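Local coordinates for protein endo-beta-1,2-glucanase (Talaromyces funiculosus, PDB 6IMV) that hydrolyses internal linkages of beta-1,2-glucan, acting as a fungal endo-beta-1,2-glucanase that binds sophorose in its pocket, at residues Ala80-Leu85 and Thr432-Val437; Gly56-Gly61 and Pro142-Ser147; Val87-His92 and Ser438-Ile443. All coordinates share one frame; numbering follows the deposited sequence.

Contact 1: Ala80-Leu85 and Thr432-Val437. With BGC (beta-D-glucopyranose), chain I.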
loop_
_atom_site.group_PDB
_atom_site.type_symbol
_atom_site.label_atom_id
_atom_site.label_comp_id
_atom_site.label_asym_id
_atom_site.label_seq_id
_atom_site.Cartn_x
_atom_site.Cartn_y
_atom_site.Cartn_z
ATOM N N ALA A 80 -3.002 3.863 9.607
ATOM C CA ALA A 80 -1.614 3.398 9.652
ATOM C C ALA A 80 -1.176 2.850 8.285
ATOM O O ALA A 80 0.007 2.851 7.967
ATOM C CB ALA A 80 -1.450 2.384 10.758
ATOM N N SER A 81 -2.145 2.420 7.473
ATOM C CA SER A 81 -1.922 1.924 6.113
ATOM C C SER A 81 -1.389 3.040 5.195
ATOM O O SER A 81 -0.449 2.815 4.418
ATOM C CB SER A 81 -3.195 1.316 5.575
ATOM O OG SER A 81 -4.315 2.128 5.914
ATOM N N LYS A 82 -1.959 4.246 5.290
ATOM C CA LYS A 82 -1.478 5.393 4.488
ATOM C C LYS A 82 -0.156 5.910 5.077
ATOM O O LYS A 82 0.759 6.277 4.355
ATOM C CB LYS A 82 -2.521 6.515 4.421
ATOM C CG LYS A 82 -3.870 6.096 3.846
ATOM C CD LYS A 82 -4.869 5.632 4.886
ATOM C CE LYS A 82 -6.017 4.847 4.287
ATOM N NZ LYS A 82 -5.539 3.616 3.607
ATOM N N GLU A 83 -0.057 5.912 6.405
ATOM C CA GLU A 83 1.196 6.209 7.098
ATOM C C GLU A 83 2.338 5.341 6.552
ATOM O O GLU A 83 3.429 5.830 6.359
ATOM C CB GLU A 83 1.039 5.989 8.600
ATOM C CG GLU A 83 0.122 6.991 9.268
ATOM C CD GLU A 83 0.672 8.400 9.360
ATOM O OE1 GLU A 83 1.673 8.597 10.085
ATOM O OE2 GLU A 83 0.095 9.301 8.709
ATOM N N SER A 84 2.060 4.060 6.300
ATOM C CA SER A 84 3.062 3.106 5.819
ATOM C C SER A 84 3.601 3.539 4.448
ATOM O O SER A 84 4.803 3.424 4.210
ATOM C CB SER A 84 2.527 1.680 5.821
ATOM O OG SER A 84 1.772 1.415 4.657
ATOM N N LEU A 85 2.735 4.098 3.587
ATOM C CA LEU A 85 3.136 4.531 2.244
ATOM C C LEU A 85 4.031 5.777 2.329
ATOM O O LEU A 85 5.023 5.877 1.604
ATOM C CB LEU A 85 1.899 4.772 1.378
ATOM C CG LEU A 85 1.092 3.517 1.034
ATOM C CD1 LEU A 85 -0.214 3.876 0.334
ATOM C CD2 LEU A 85 1.901 2.554 0.174
ATOM N N THR A 432 -5.691 9.770 -3.483
ATOM C CA THR A 432 -5.395 9.092 -2.225
ATOM C C THR A 432 -3.983 8.504 -2.271
ATOM O O THR A 432 -3.456 8.237 -3.351
ATOM C CB THR A 432 -6.413 7.983 -1.911
ATOM O OG1 THR A 432 -6.293 6.957 -2.895
ATOM C CG2 THR A 432 -7.845 8.481 -1.871
ATOM N N TRP A 433 -3.390 8.299 -1.085
ATOM C CA TRP A 433 -2.102 7.607 -0.959
ATOM C C TRP A 433 -2.196 6.231 -1.614
ATOM O O TRP A 433 -1.296 5.842 -2.374
ATOM C CB TRP A 433 -1.658 7.469 0.504
ATOM C CG TRP A 433 -1.243 8.761 1.126
ATOM C CD1 TRP A 433 -2.061 9.675 1.717
ATOM C CD2 TRP A 433 0.089 9.300 1.203
ATOM N NE1 TRP A 433 -1.333 10.737 2.171
ATOM C CE2 TRP A 433 -0.010 10.541 1.870
ATOM C CE3 TRP A 433 1.348 8.859 0.785
ATOM C CZ2 TRP A 433 1.102 11.347 2.114
ATOM C CZ3 TRP A 433 2.445 9.658 1.025
ATOM C CH2 TRP A 433 2.320 10.887 1.669
ATOM N N ASP A 434 -3.281 5.508 -1.293
ATOM C CA ASP A 434 -3.494 4.129 -1.749
ATOM C C ASP A 434 -3.445 4.045 -3.286
ATOM O O ASP A 434 -2.840 3.112 -3.825
ATOM C CB ASP A 434 -4.802 3.556 -1.186
ATOM C CG ASP A 434 -4.712 3.058 0.253
ATOM O OD1 ASP A 434 -4.371 3.850 1.131
ATOM O OD2 ASP A 434 -5.028 1.874 0.495
ATOM N N SER A 435 -4.070 4.999 -3.993
ATOM C CA SER A 435 -4.201 4.912 -5.470
ATOM C C SER A 435 -3.003 5.531 -6.205
ATOM O O SER A 435 -2.956 5.485 -7.423
ATOM C CB SER A 435 -5.501 5.526 -5.969
ATOM O OG SER A 435 -5.440 6.940 -5.974
ATOM N N LYS A 436 -2.040 6.107 -5.476
ATOM C CA LYS A 436 -0.982 6.903 -6.117
ATOM C C LYS A 436 0.415 6.512 -5.623
ATOM O O LYS A 436 1.328 6.295 -6.432
ATOM C CB LYS A 436 -1.232 8.384 -5.850
ATOM C CG LYS A 436 -2.445 8.964 -6.558
ATOM C CD LYS A 436 -2.778 10.370 -6.100
ATOM C CE LYS A 436 -1.721 11.395 -6.439
ATOM N NZ LYS A 436 -1.437 11.401 -7.894
ATOM N N VAL A 437 0.592 6.480 -4.303
ATOM C CA VAL A 437 1.913 6.356 -3.703
ATOM C C VAL A 437 2.252 4.879 -3.466
ATOM O O VAL A 437 3.417 4.562 -3.203
ATOM C CB VAL A 437 2.024 7.210 -2.427
ATOM C CG1 VAL A 437 3.410 7.131 -1.793
ATOM C CG2 VAL A 437 1.653 8.648 -2.718
HETATM C C2 BGC I . -12.256 4.350 2.823
HETATM C C3 BGC I . -12.036 5.546 1.880
HETATM C C4 BGC I . -10.559 5.696 1.466
HETATM C C5 BGC I . -9.999 4.338 1.018
HETATM C C6 BGC I . -8.512 4.384 0.659
HETATM C C1 BGC I . -11.599 3.097 2.260
HETATM O O1 BGC I . -11.733 1.952 3.107
HETATM O O2 BGC I . -13.647 4.105 2.933
HETATM O O3 BGC I . -12.491 6.756 2.488
HETATM O O4 BGC I . -10.398 6.678 0.422
HETATM O O5 BGC I . -10.213 3.359 2.044
HETATM O O6 BGC I . -7.761 4.692 1.831
#
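Lys82 sets out with CG anti to its own carbonyl carbon (chi1 -58°), and a bend at chi4 turns NZ toward Asp434, whose CG is likewise anti to its carbonyl carbon. The two belong to the N-terminal turns of neighbouring helices that run 19° from parallel with axes 9.8 Å apart, consistent with the inner helices of the (alpha/alpha)6 barrel of this glycoside hydrolase family, and their polar ends line the glucose pocket. Lys82 NZ makes a salt bridge of 2.7 Å to Asp434 OD1, arriving on the syn side but 29° out of the carboxylate plane. The ammonium also donates to Ser81 OG, at 3.0 Å from NZ, and that hydroxyl is bonded in turn to Asp165. Against the sugar of chain I, Lys82 CE lies 3.0 Å from O6, which Asp60 helps to hold. An alanine in place of Lys82 would probably leave the Asp434 carboxylate without its charged mate and freer to turn, and would open a gap beside O6. Deeper in, contact becomes apolar. Leu85 CD1 touches Trp433 CB at 3.9 Å, while its CB approaches Val437 CG1 at 4.2 Å. The Trp433 indole has the carbonyl oxygen of Lys82 over one face, offset toward the rim, and its NE1 is bonded to the backbone oxygen of Ser50, fixing the ring's rotation. Thr432 begins the second helix as its N-cap: Ser435 N donates to Thr432 OG1 across 3.2 Å.

Contact 2: Gly56-Gly61 and Pro142-Ser147; sequences GMSYDG and PWFTSS. With BGC (beta-D-glucopyranose), chain I; BGC (beta-D-glucopyranose), chain D.
Ser146 OG donates to the backbone oxygen of Ser58 over 2.8 Å, with the hydroxyl 24° from the carbonyl plane, and its CB packs on Met57 CB at 3.8 Å. The hydroxyl also lies close to the Tyr59 ring, 3.3 Å from CD1, and Ser147 CA stands at the edge of that ring, near its plane. Met57 is bent at chi2 and chi3, the latter (-56°) placing CE obliquely against the Phe144 ring, 3.4 Å from CZ. Ser58 O meets Phe144 at its edge.

Around these contacts, strand 71-78 pairs with both strands and passes between them, Pro76 O taking a weak second bond from Ser146 OG. Asn52 and Asn55 grip Ser146 O, and Gly56 with Met57 forms a G1 beta bulge facing Asn52. Helix 112-133 packs on Met57, and Glu83 accepts from Ser58 OG.

At the other end of each segment the backbone delivers a sugar-binding side chain. Asp60 takes bonds from both O6 and O4 of the chain I glucose, 2.7 Å to OD1 and 2.6 Å to OD2, with His75 also bonded to OD2. Trp143 NE1 donates almost straight (176°) to O4 of the chain D glucose, 3.0 Å away, and Trp157 meets the indole. Asp60 and Trp143 thus both belong to the glucose-binding pocket of this sophorose complex, presented from neighbouring parts of a curled antiparallel sheet.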
loop_
_atom_site.group_PDB
_atom_site.type_symbol
_atom_site.label_atom_id
_atom_site.label_comp_id
_atom_site.label_asym_id
_atom_site.label_seq_id
_atom_site.Cartn_x
_atom_site.Cartn_y
_atom_site.Cartn_z
ATOM N N GLY A 56 2.599 16.543 10.881
ATOM C CA GLY A 56 3.348 15.556 10.105
ATOM C C GLY A 56 2.520 14.334 9.731
ATOM O O GLY A 56 3.079 13.337 9.299
ATOM N N MET A 57 1.194 14.411 9.881
ATOM C CA MET A 57 0.315 13.257 9.704
ATOM C C MET A 57 -0.296 13.256 8.299
ATOM O O MET A 57 -0.636 14.314 7.769
ATOM C CB MET A 57 -0.817 13.272 10.737
ATOM C CG MET A 57 -0.329 13.164 12.175
ATOM S SD MET A 57 0.578 11.631 12.503
ATOM C CE MET A 57 -0.608 10.384 12.014
ATOM N N SER A 58 -0.455 12.052 7.727
ATOM C CA SER A 58 -1.121 11.874 6.446
ATOM C C SER A 58 -2.606 12.221 6.587
ATOM O O SER A 58 -3.192 12.062 7.656
ATOM C CB SER A 58 -0.951 10.479 5.891
ATOM O OG SER A 58 -1.612 9.512 6.685
ATOM N N TYR A 59 -3.168 12.739 5.491
ATOM C CA TYR A 59 -4.587 12.640 5.180
ATOM C C TYR A 59 -4.765 11.507 4.174
ATOM O O TYR A 59 -3.886 11.317 3.342
ATOM C CB TYR A 59 -5.102 13.925 4.527
ATOM C CG TYR A 59 -5.022 15.165 5.374
ATOM C CD1 TYR A 59 -5.715 15.257 6.572
ATOM C CD2 TYR A 59 -4.250 16.247 4.975
ATOM C CE1 TYR A 59 -5.639 16.398 7.352
ATOM C CE2 TYR A 59 -4.170 17.397 5.743
ATOM C CZ TYR A 59 -4.869 17.469 6.934
ATOM O OH TYR A 59 -4.796 18.595 7.691
ATOM N N ASP A 60 -5.920 10.830 4.195
ATOM C CA ASP A 60 -6.238 9.819 3.195
ATOM C C ASP A 60 -5.988 10.385 1.791
ATOM O O ASP A 60 -5.461 9.694 0.916
ATOM C CB ASP A 60 -7.688 9.340 3.316
ATOM C CG ASP A 60 -8.081 8.337 2.238
ATOM O OD1 ASP A 60 -7.344 7.357 2.061
ATOM O OD2 ASP A 60 -9.120 8.553 1.586
ATOM N N GLY A 61 -6.379 11.644 1.593
ATOM C CA GLY A 61 -6.177 12.350 0.341
ATOM C C GLY A 61 -7.096 13.555 0.239
ATOM O O GLY A 61 -7.471 14.140 1.246
ATOM N N PRO A 142 -5.562 3.640 15.426
ATOM C CA PRO A 142 -6.837 3.357 14.781
ATOM C C PRO A 142 -6.907 4.195 13.497
ATOM O O PRO A 142 -5.952 4.874 13.184
ATOM C CB PRO A 142 -7.836 3.869 15.821
ATOM C CG PRO A 142 -7.152 5.092 16.370
ATOM C CD PRO A 142 -5.687 4.704 16.434
ATOM N N TRP A 143 -8.031 4.157 12.789
ATOM C CA TRP A 143 -8.356 5.243 11.854
ATOM C C TRP A 143 -8.514 6.528 12.675
ATOM O O TRP A 143 -9.143 6.508 13.733
ATOM C CB TRP A 143 -9.616 4.928 11.046
ATOM C CG TRP A 143 -9.409 3.896 9.984
ATOM C CD1 TRP A 143 -9.219 2.559 10.165
ATOM C CD2 TRP A 143 -9.382 4.115 8.562
ATOM N NE1 TRP A 143 -9.080 1.932 8.957
ATOM C CE2 TRP A 143 -9.168 2.860 7.956
ATOM C CE3 TRP A 143 -9.522 5.242 7.743
ATOM C CZ2 TRP A 143 -9.074 2.707 6.574
ATOM C CZ3 TRP A 143 -9.432 5.090 6.376
ATOM C CH2 TRP A 143 -9.211 3.836 5.802
ATOM N N PHE A 144 -7.908 7.614 12.204
ATOM C CA PHE A 144 -7.762 8.837 12.989
ATOM C C PHE A 144 -8.108 10.063 12.141
ATOM O O PHE A 144 -8.021 10.036 10.917
ATOM C CB PHE A 144 -6.337 8.971 13.539
ATOM C CG PHE A 144 -5.238 8.836 12.515
ATOM C CD1 PHE A 144 -4.898 9.897 11.684
ATOM C CD2 PHE A 144 -4.531 7.652 12.391
ATOM C CE1 PHE A 144 -3.889 9.762 10.742
ATOM C CE2 PHE A 144 -3.509 7.525 11.462
ATOM C CZ PHE A 144 -3.189 8.581 10.637
ATOM N N THR A 145 -8.465 11.141 12.843
ATOM C CA THR A 145 -8.671 12.460 12.287
ATOM C C THR A 145 -7.369 13.242 12.470
ATOM O O THR A 145 -6.887 13.356 13.586
ATOM C CB THR A 145 -9.854 13.154 12.975
ATOM O OG1 THR A 145 -11.023 12.355 12.778
ATOM C CG2 THR A 145 -10.089 14.559 12.469
ATOM N N SER A 146 -6.807 13.744 11.372
ATOM C CA SER A 146 -5.478 14.370 11.385
ATOM C C SER A 146 -5.544 15.875 11.054
ATOM O O SER A 146 -4.500 16.521 10.934
ATOM C CB SER A 146 -4.541 13.631 10.452
ATOM O OG SER A 146 -5.186 13.352 9.220
ATOM N N SER A 147 -6.759 16.433 10.960
ATOM C CA SER A 147 -6.973 17.829 10.521
ATOM C C SER A 147 -6.667 18.837 11.644
ATOM O O SER A 147 -6.441 19.993 11.352
ATOM C CB SER A 147 -8.364 18.028 9.962
ATOM O OG SER A 147 -9.333 17.345 10.747
HETATM C C2 BGC I . -12.256 4.350 2.823
HETATM C C3 BGC I . -12.036 5.546 1.880
HETATM C C4 BGC I . -10.559 5.696 1.466
HETATM C C5 BGC I . -9.999 4.338 1.018
HETATM C C6 BGC I . -8.512 4.384 0.659
HETATM C C1 BGC I . -11.599 3.097 2.260
HETATM O O1 BGC I . -11.733 1.952 3.107
HETATM O O2 BGC I . -13.647 4.105 2.933
HETATM O O3 BGC I . -12.491 6.756 2.488
HETATM O O4 BGC I . -10.398 6.678 0.422
HETATM O O5 BGC I . -10.213 3.359 2.044
HETATM O O6 BGC I . -7.761 4.692 1.831
HETATM C C2 BGC D . -8.647 -2.546 5.313
HETATM C C3 BGC D . -8.120 -1.708 6.473
HETATM C C4 BGC D . -9.145 -1.672 7.601
HETATM C C5 BGC D . -9.471 -3.110 8.003
HETATM C C6 BGC D . -10.503 -3.258 9.100
HETATM C C1 BGC D . -9.049 -3.922 5.815
HETATM O O2 BGC D . -7.623 -2.744 4.347
HETATM O O3 BGC D . -7.835 -0.375 6.062
HETATM O O4 BGC D . -8.601 -0.969 8.707
HETATM O O5 BGC D . -9.974 -3.825 6.883
HETATM O O6 BGC D . -11.705 -2.651 8.683
#

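Contact 3: Val87-His92 and Ser438-Ile443; sequences VMLYAH and STVNAI
Two helices of what is probably the inner layer of an (alpha/alpha)6 barrel, 80-94 and 433-443, continue side by side here, and Asn441 of one wedges between Met88, Leu89 and His92 of the other. Over these short segments the axes make 32° and come within 9.9 Å. Asn441 does most of the touching: its OD1 rests against Met88 CB at 3.3 Å, and the carboxamide carbon and ND2 lie beside the same methylene. That oxygen also approaches the backbone N of Leu89, 3.4 Å away, but the angle is too poor for a hydrogen bond.

A water bridges the helices. It donates to Asn441 OD1 at 2.8 Å and to the main-chain oxygen of the same residue at 2.9 Å, and is bonded to His92 NE2 as well, joining the two helices through three bonds. Asn441 OD1 stands at the edge of the imidazole, near its plane. On the opposite branch of the amide, ND2 donates to the backbone oxygen of Leu85, one turn before Leu89 in helix 80-94, so both ends of the carboxamide are engaged and its rotation is fixed in this buried setting.

The apolar part is slight. Leu89 has CG anti to its backbone N (chi1 -176°), and its CD2 meets Val440 CG1 at 4.2 Å, the two side chains slanting past one another.

Around the pair, helix 112-133 packs on Val87 and Tyr90, helix 163-182 on Val87, Met88 and Ala91, and helix 30-41 covers Val440 and Ile443, while Val447 in the following loop lies against Met88 and His92.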
loop_
_atom_site.group_PDB
_atom_site.type_symbol
_atom_site.label_atom_id
_atom_site.label_comp_id
_atom_site.label_asym_id
_atom_site.label_seq_id
_atom_site.Cartn_x
_atom_site.Cartn_y
_atom_site.Cartn_z
ATOM N N VAL A 87 5.805 6.709 5.052
ATOM C CA VAL A 87 7.033 6.351 5.757
ATOM C C VAL A 87 7.988 5.620 4.803
ATOM O O VAL A 87 9.191 5.909 4.800
ATOM C CB VAL A 87 6.731 5.558 7.045
ATOM C CG1 VAL A 87 7.969 4.871 7.610
ATOM C CG2 VAL A 87 6.100 6.461 8.096
ATOM N N MET A 88 7.457 4.703 3.987
ATOM C CA MET A 88 8.276 3.966 3.017
ATOM C C MET A 88 8.951 4.952 2.051
ATOM O O MET A 88 10.138 4.814 1.746
ATOM C CB MET A 88 7.436 2.951 2.229
ATOM C CG MET A 88 7.175 1.676 2.989
ATOM S SD MET A 88 6.354 0.404 1.986
ATOM C CE MET A 88 4.658 0.944 2.099
ATOM N N LEU A 89 8.192 5.945 1.570
ATOM C CA LEU A 89 8.730 6.982 0.679
ATOM C C LEU A 89 9.877 7.708 1.397
ATOM O O LEU A 89 10.936 7.933 0.807
ATOM C CB LEU A 89 7.600 7.940 0.300
ATOM C CG LEU A 89 7.891 9.059 -0.698
ATOM C CD1 LEU A 89 8.485 10.276 -0.021
ATOM C CD2 LEU A 89 8.764 8.619 -1.854
ATOM N N TYR A 90 9.647 8.071 2.667
ATOM C CA TYR A 90 10.626 8.809 3.460
ATOM C C TYR A 90 11.879 7.966 3.736
ATOM O O TYR A 90 12.964 8.531 3.876
ATOM C CB TYR A 90 10.014 9.322 4.765
ATOM C CG TYR A 90 8.957 10.387 4.616
ATOM C CD1 TYR A 90 8.848 11.172 3.480
ATOM C CD2 TYR A 90 8.057 10.610 5.641
ATOM C CE1 TYR A 90 7.858 12.135 3.367
ATOM C CE2 TYR A 90 7.067 11.572 5.547
ATOM C CZ TYR A 90 6.971 12.347 4.409
ATOM O OH TYR A 90 5.987 13.281 4.328
ATOM N N ALA A 91 11.733 6.639 3.822
ATOM C CA ALA A 91 12.873 5.749 4.017
ATOM C C ALA A 91 13.824 5.875 2.820
ATOM O O ALA A 91 15.034 6.031 3.006
ATOM C CB ALA A 91 12.413 4.330 4.241
ATOM N N HIS A 92 13.269 5.876 1.600
ATOM C CA HIS A 92 14.077 6.036 0.389
ATOM C C HIS A 92 14.682 7.446 0.332
ATOM O O HIS A 92 15.856 7.605 -0.020
ATOM C CB HIS A 92 13.253 5.711 -0.862
ATOM C CG HIS A 92 12.915 4.263 -0.989
ATOM N ND1 HIS A 92 13.875 3.300 -1.248
ATOM C CD2 HIS A 92 11.739 3.606 -0.886
ATOM C CE1 HIS A 92 13.299 2.116 -1.308
ATOM N NE2 HIS A 92 11.989 2.276 -1.086
ATOM N N SER A 438 1.260 3.982 -3.589
ATOM C CA SER A 438 1.526 2.539 -3.712
ATOM C C SER A 438 2.418 2.290 -4.945
ATOM O O SER A 438 3.425 1.585 -4.879
ATOM C CB SER A 438 0.239 1.756 -3.811
ATOM O OG SER A 438 -0.614 2.341 -4.791
ATOM N N THR A 439 2.030 2.894 -6.072
ATOM C CA THR A 439 2.746 2.785 -7.324
ATOM C C THR A 439 4.143 3.401 -7.179
ATOM O O THR A 439 5.129 2.805 -7.589
ATOM C CB THR A 439 1.973 3.440 -8.471
ATOM O OG1 THR A 439 0.663 2.869 -8.462
ATOM C CG2 THR A 439 2.648 3.230 -9.811
ATOM N N VAL A 440 4.211 4.582 -6.568
ATOM C CA VAL A 440 5.488 5.245 -6.325
ATOM C C VAL A 440 6.410 4.287 -5.557
ATOM O O VAL A 440 7.563 4.083 -5.961
ATOM C CB VAL A 440 5.310 6.588 -5.600
ATOM C CG1 VAL A 440 6.649 7.154 -5.126
ATOM C CG2 VAL A 440 4.573 7.590 -6.476
ATOM N N ASN A 441 5.893 3.677 -4.486
ATOM C CA ASN A 441 6.699 2.794 -3.633
ATOM C C ASN A 441 7.154 1.557 -4.421
ATOM O O ASN A 441 8.258 1.063 -4.206
ATOM C CB ASN A 441 5.977 2.460 -2.325
ATOM C CG ASN A 441 6.235 3.506 -1.264
ATOM O OD1 ASN A 441 7.393 3.808 -0.972
ATOM N ND2 ASN A 441 5.179 4.072 -0.696
ATOM N N ALA A 442 6.331 1.083 -5.364
ATOM C CA ALA A 442 6.727 -0.023 -6.245
ATOM C C ALA A 442 7.851 0.415 -7.208
ATOM O O ALA A 442 8.792 -0.330 -7.443
ATOM C CB ALA A 442 5.523 -0.557 -6.975
ATOM N N ILE A 443 7.745 1.625 -7.763
ATOM C CA ILE A 443 8.780 2.190 -8.647
ATOM C C ILE A 443 10.124 2.259 -7.901
ATOM O O ILE A 443 11.153 2.016 -8.500
ATOM C CB ILE A 443 8.345 3.568 -9.189
ATOM C CG1 ILE A 443 7.270 3.429 -10.270
ATOM C CG2 ILE A 443 9.539 4.385 -9.667
ATOM C CD1 ILE A 443 6.538 4.717 -10.596
HETATM O O HOH W 1 9.207 1.745 -1.533
#

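From the N terminus, the chain first lays down 56-61, then passes along helix 80-94 and returns at 142-147, where contact 2 closes a loop of 80 residues. Contacts 1 and 3 close far longer loops, of 346 and 345 residues, each bringing helix 433-443 back beside helix 80-94; their segments alternate along the chain, so they cross, and contact 2 crosses both. Contact 1 touches both others: Trp433 N bonds to Asp60 O, Leu85 O to Asn441 ND2, and the chain I glucose touches contacts 1 and 2 alike. Contact 3 continues the helix pair away from the sugars. Together they tie the antiparallel sheet near the pocket to neighbouring helices from distant parts of the sequence.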